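PDB 1PG6: hypothetical protein SpyM3_0169 from Streptococcus pyogenes, which is of unknown function but belongs to the AIM24 family, named for mitochondrial biogenesis, and carries bound calcium ions. Local coordinates for residues D179-V184 / S224-Q229; I194-G199 / E208-T213. All blocks are in the same frame, centred on the assembly; numbering follows the deposited sequence.

Interaction 1: D179-V184 / S224-Q229; sequences DNAHVV and SLNLEQ
The side chains of His182 and Asn226 cross at about a right angle, with the imidazole and amide planes 90° apart. His182 CE1 lies 3.5 Å from the carbonyl carbon of Leu225, and NE2 is 3.6 Å from Asn226 CB, so the ring packs against backbone and aliphatic carbon. Histidine suits this partly exposed place because both its nitrogens find partners: ND1 is hydrogen-bonded to the backbone O of Gln223, while NE2 is hydrogen-bonded to a water 2.7 Å away in the plane of the ring. The same water accepts from Asn226 ND2, joining the two side chains without a direct bond.

Asn226 has CG anti to the backbone N (chi1 -178°), and its amide passes over the small methyl of Ala181, whose CB is 3.3 Å from ND2. A second water joins the backbones, donating to Ala181 O and accepting from Leu227 N. Asp179 splits its carboxylate: OD2 lies 3.5 Å from Asn226 ND2, a contact and not a bond, with the carboxylate and amide planes 68° apart, while Ala181 N donates to OD1 at 2.9 Å from above the carboxylate plane, closing an Asx turn at the start of the 3-10 segment 180-182.

Asn226 OD1 accepts from Gln229 N at 3.0 Å, the donor lying above the carbonyl plane. Asparagine's short polar side chain suits this role, the classic N-cap of an alpha-helix, here the C-terminal helix 227-234.

Interaction 2: I194-G199 / E208-T213; sequences IHLENG and EGVVNT
His195 and Val211 form a hydrogen-bonded pair of an antiparallel beta-sheet, in which strand 191-195 is an edge strand beside 211-215. His195 N donates to Val211 O at 2.9 Å, and Val211 N returns a bond to His195 O.

From CB, the histidine side chain takes the crowded position, with CG between the backbone N and the carbonyl carbon (chi1 60°). On one side of the ring, ND1 makes a weak, long bond to Leu196 O. CE1 comes 3.5 Å from Val211 CG2, a methyl lying over the ring face, offset toward its rim, in a CH-pi contact. CD2 approaches Thr213 OG1 at 4.0 Å, and NE2 at the tip is hydrogen-bonded to that hydroxyl at 3.1 Å; Thr213 OG1 is also bonded to Thr177 OG1 on strand 174-179. A flat ring with polar edges can thus rest one face on a valine methyl while its edge bonds to a threonine.

On the face bearing Ile194 and Asn212, Ile194 CG1 packs on the amide of Asn212. Just before strand 211-215, Val210 CG2 meets Ile194 CG2. Beyond the paired strands, a water accepts from Glu197 N and donates to Gly209 O, the water oxygen lying 2.7 Å from Gly209 O.

Overall arrangement
Followed from the N terminus, the chain leaves strand 174-179 through the first segment of interaction 1 and enters strand 183-187. It then runs into strand 191-195 and the first segment of interaction 2, makes helix 200-206, and returns through 208-213, closing the shorter loop. Only after strand 219-223 does 224-229 close the longer one, so interaction 2 is nested inside interaction 1. The inner contact joins two strands of a three-stranded sheet; the outer sets the start of the C-terminal helix against the turn linking that sheet to the six-stranded sheet that holds 183-187 and 219-223. They touch directly: Asn180 N probably bonds to Val210 O, while Asn180 OD1 packs near Ile194 CD1.

Interaction 1: D179-V184 / S224-Q229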
# COMPACT_ATOMS: atom_id res chain seq x y z
N ASP A 179 8.02 14.94 2.50
CA ASP A 179 6.94 15.13 1.53
C ASP A 179 6.19 13.79 1.55
O ASP A 179 6.79 12.74 1.29
CB ASP A 179 7.57 15.40 0.16
CG ASP A 179 6.56 15.51 -0.95
OD1 ASP A 179 5.37 15.17 -0.77
OD2 ASP A 179 6.98 15.95 -2.04
N ASN A 180 4.90 13.80 1.86
CA ASN A 180 4.16 12.54 1.95
C ASN A 180 4.08 11.76 0.65
O ASN A 180 3.87 10.55 0.66
CB ASN A 180 2.74 12.78 2.47
CG ASN A 180 2.07 11.50 2.94
OD1 ASN A 180 0.97 11.15 2.50
ND2 ASN A 180 2.73 10.79 3.83
N ALA A 181 4.27 12.45 -0.48
CA ALA A 181 4.23 11.80 -1.79
C ALA A 181 5.41 10.84 -1.95
O ALA A 181 5.42 9.99 -2.83
CB ALA A 181 4.27 12.85 -2.89
N HIS A 182 6.41 11.00 -1.08
CA HIS A 182 7.61 10.15 -1.11
C HIS A 182 7.62 9.12 0.01
O HIS A 182 8.58 8.37 0.17
CB HIS A 182 8.87 11.01 -1.02
CG HIS A 182 9.19 11.74 -2.28
ND1 HIS A 182 9.91 11.16 -3.31
CD2 HIS A 182 8.86 12.98 -2.71
CE1 HIS A 182 10.00 12.01 -4.32
NE2 HIS A 182 9.37 13.12 -3.98
N VAL A 183 6.54 9.07 0.80
CA VAL A 183 6.47 8.13 1.90
C VAL A 183 5.73 6.86 1.49
O VAL A 183 4.58 6.90 1.06
CB VAL A 183 5.76 8.77 3.12
CG1 VAL A 183 5.56 7.74 4.22
CG2 VAL A 183 6.59 9.94 3.63
N VAL A 184 6.41 5.72 1.61
CA VAL A 184 5.81 4.44 1.24
C VAL A 184 5.08 3.79 2.41
O VAL A 184 3.87 3.56 2.35
CB VAL A 184 6.89 3.45 0.73
CG1 VAL A 184 6.26 2.11 0.39
CG2 VAL A 184 7.60 4.03 -0.49
N SER A 224 11.91 7.27 -4.24
CA SER A 224 12.60 8.38 -4.90
C SER A 224 11.84 9.13 -5.99
O SER A 224 12.41 9.99 -6.66
CB SER A 224 13.94 7.89 -5.45
OG SER A 224 13.74 6.96 -6.49
N LEU A 225 10.56 8.81 -6.19
CA LEU A 225 9.76 9.51 -7.19
C LEU A 225 8.41 9.92 -6.61
O LEU A 225 7.90 9.30 -5.67
CB LEU A 225 9.54 8.65 -8.44
CG LEU A 225 10.81 8.43 -9.28
CD1 LEU A 225 10.51 7.45 -10.40
CD2 LEU A 225 11.30 9.75 -9.85
N ASN A 226 7.84 10.98 -7.18
CA ASN A 226 6.56 11.55 -6.75
C ASN A 226 5.57 11.35 -7.89
O ASN A 226 5.71 11.96 -8.94
CB ASN A 226 6.78 13.04 -6.48
CG ASN A 226 5.54 13.74 -5.97
OD1 ASN A 226 4.42 13.42 -6.35
ND2 ASN A 226 5.75 14.73 -5.11
N LEU A 227 4.55 10.51 -7.68
CA LEU A 227 3.57 10.24 -8.72
C LEU A 227 2.81 11.49 -9.16
O LEU A 227 2.57 11.68 -10.35
CB LEU A 227 2.57 9.18 -8.24
CG LEU A 227 1.74 8.48 -9.31
CD1 LEU A 227 2.66 7.83 -10.34
CD2 LEU A 227 0.86 7.41 -8.66
N GLU A 228 2.46 12.34 -8.21
CA GLU A 228 1.74 13.56 -8.55
C GLU A 228 2.60 14.48 -9.40
O GLU A 228 2.12 15.08 -10.37
CB GLU A 228 1.30 14.29 -7.28
CG GLU A 228 0.48 15.54 -7.56
CD GLU A 228 -0.31 15.99 -6.36
OE1 GLU A 228 -1.04 17.00 -6.47
OE2 GLU A 228 -0.20 15.34 -5.30
N GLN A 229 3.87 14.61 -9.04
CA GLN A 229 4.79 15.45 -9.79
C GLN A 229 5.00 14.89 -11.19
O GLN A 229 5.07 15.65 -12.16
CB GLN A 229 6.15 15.55 -9.08
CG GLN A 229 6.15 16.39 -7.82
CD GLN A 229 5.79 17.84 -8.08
OE1 GLN A 229 6.39 18.50 -8.94
NE2 GLN A 229 4.83 18.36 -7.34
O HOH W 1 3.77 9.69 -5.00
O HOH W 2 8.76 15.60 -4.93

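Interaction 2: I194-G199 / E208-T213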
# COMPACT_ATOMS: atom_id res chain seq x y z
N ILE A 194 0.20 13.89 9.08
CA ILE A 194 0.20 14.38 7.71
C ILE A 194 -0.52 15.73 7.73
O ILE A 194 -1.66 15.82 8.19
CB ILE A 194 -0.54 13.41 6.76
CG1 ILE A 194 0.20 12.07 6.74
CG2 ILE A 194 -0.63 14.00 5.36
CD1 ILE A 194 -0.51 10.97 5.95
N HIS A 195 0.15 16.77 7.25
CA HIS A 195 -0.43 18.11 7.27
C HIS A 195 0.19 19.00 6.21
O HIS A 195 1.21 18.66 5.61
CB HIS A 195 -0.20 18.72 8.65
CG HIS A 195 1.25 18.84 9.00
ND1 HIS A 195 2.02 19.93 8.65
CD2 HIS A 195 2.09 17.98 9.63
CE1 HIS A 195 3.27 19.73 9.04
NE2 HIS A 195 3.34 18.55 9.63
N LEU A 196 -0.42 20.16 5.99
CA LEU A 196 0.08 21.11 5.01
C LEU A 196 0.96 22.11 5.77
O LEU A 196 0.64 22.50 6.89
CB LEU A 196 -1.08 21.84 4.33
CG LEU A 196 -0.78 22.58 3.02
CD1 LEU A 196 -0.27 21.60 1.98
CD2 LEU A 196 -2.04 23.28 2.52
N GLU A 197 2.08 22.51 5.16
CA GLU A 197 2.99 23.45 5.81
C GLU A 197 2.63 24.92 5.66
O GLU A 197 3.13 25.76 6.41
CB GLU A 197 4.42 23.24 5.30
CG GLU A 197 5.08 21.95 5.75
CD GLU A 197 6.57 21.95 5.48
OE1 GLU A 197 7.23 20.93 5.78
OE2 GLU A 197 7.10 22.97 4.99
N ASN A 198 1.77 25.24 4.71
CA ASN A 198 1.38 26.64 4.50
C ASN A 198 0.11 26.80 3.67
O ASN A 198 -0.54 25.82 3.30
CB ASN A 198 2.53 27.40 3.84
CG ASN A 198 3.07 26.69 2.61
OD1 ASN A 198 2.35 26.46 1.64
ND2 ASN A 198 4.36 26.34 2.65
N GLY A 199 -0.23 28.05 3.38
CA GLY A 199 -1.42 28.35 2.61
C GLY A 199 -1.42 27.72 1.23
O GLY A 199 -0.38 27.33 0.71
N GLU A 208 4.71 22.01 -3.45
CA GLU A 208 4.80 21.00 -2.40
C GLU A 208 3.43 20.71 -1.78
O GLU A 208 2.70 21.63 -1.41
CB GLU A 208 5.75 21.45 -1.29
CG GLU A 208 7.22 21.48 -1.66
CD GLU A 208 7.71 20.14 -2.14
OE1 GLU A 208 7.31 19.11 -1.55
OE2 GLU A 208 8.50 20.10 -3.10
N GLY A 209 3.11 19.43 -1.67
CA GLY A 209 1.85 19.02 -1.08
C GLY A 209 2.04 18.74 0.40
O GLY A 209 3.04 19.16 0.98
N VAL A 210 1.09 18.04 1.01
CA VAL A 210 1.16 17.73 2.43
C VAL A 210 2.43 16.96 2.78
O VAL A 210 2.94 16.16 1.99
CB VAL A 210 -0.05 16.89 2.90
CG1 VAL A 210 -1.33 17.70 2.78
CG2 VAL A 210 -0.15 15.61 2.08
N VAL A 211 2.93 17.21 3.98
CA VAL A 211 4.12 16.53 4.46
C VAL A 211 3.72 15.61 5.60
O VAL A 211 2.63 15.74 6.16
CB VAL A 211 5.18 17.52 4.98
CG1 VAL A 211 5.60 18.47 3.86
CG2 VAL A 211 4.64 18.30 6.17
N ASN A 212 4.59 14.67 5.93
CA ASN A 212 4.34 13.73 7.02
C ASN A 212 5.44 13.96 8.04
O ASN A 212 6.63 13.82 7.72
CB ASN A 212 4.39 12.29 6.50
CG ASN A 212 3.70 11.30 7.43
OD1 ASN A 212 3.70 11.48 8.65
ND2 ASN A 212 3.13 10.25 6.86
N THR A 213 5.07 14.33 9.26
CA THR A 213 6.05 14.54 10.31
C THR A 213 6.04 13.33 11.24
O THR A 213 5.02 13.00 11.83
CB THR A 213 5.75 15.82 11.13
OG1 THR A 213 5.90 16.97 10.30
CG2 THR A 213 6.70 15.93 12.32
O HOH W 3 3.45 21.45 2.44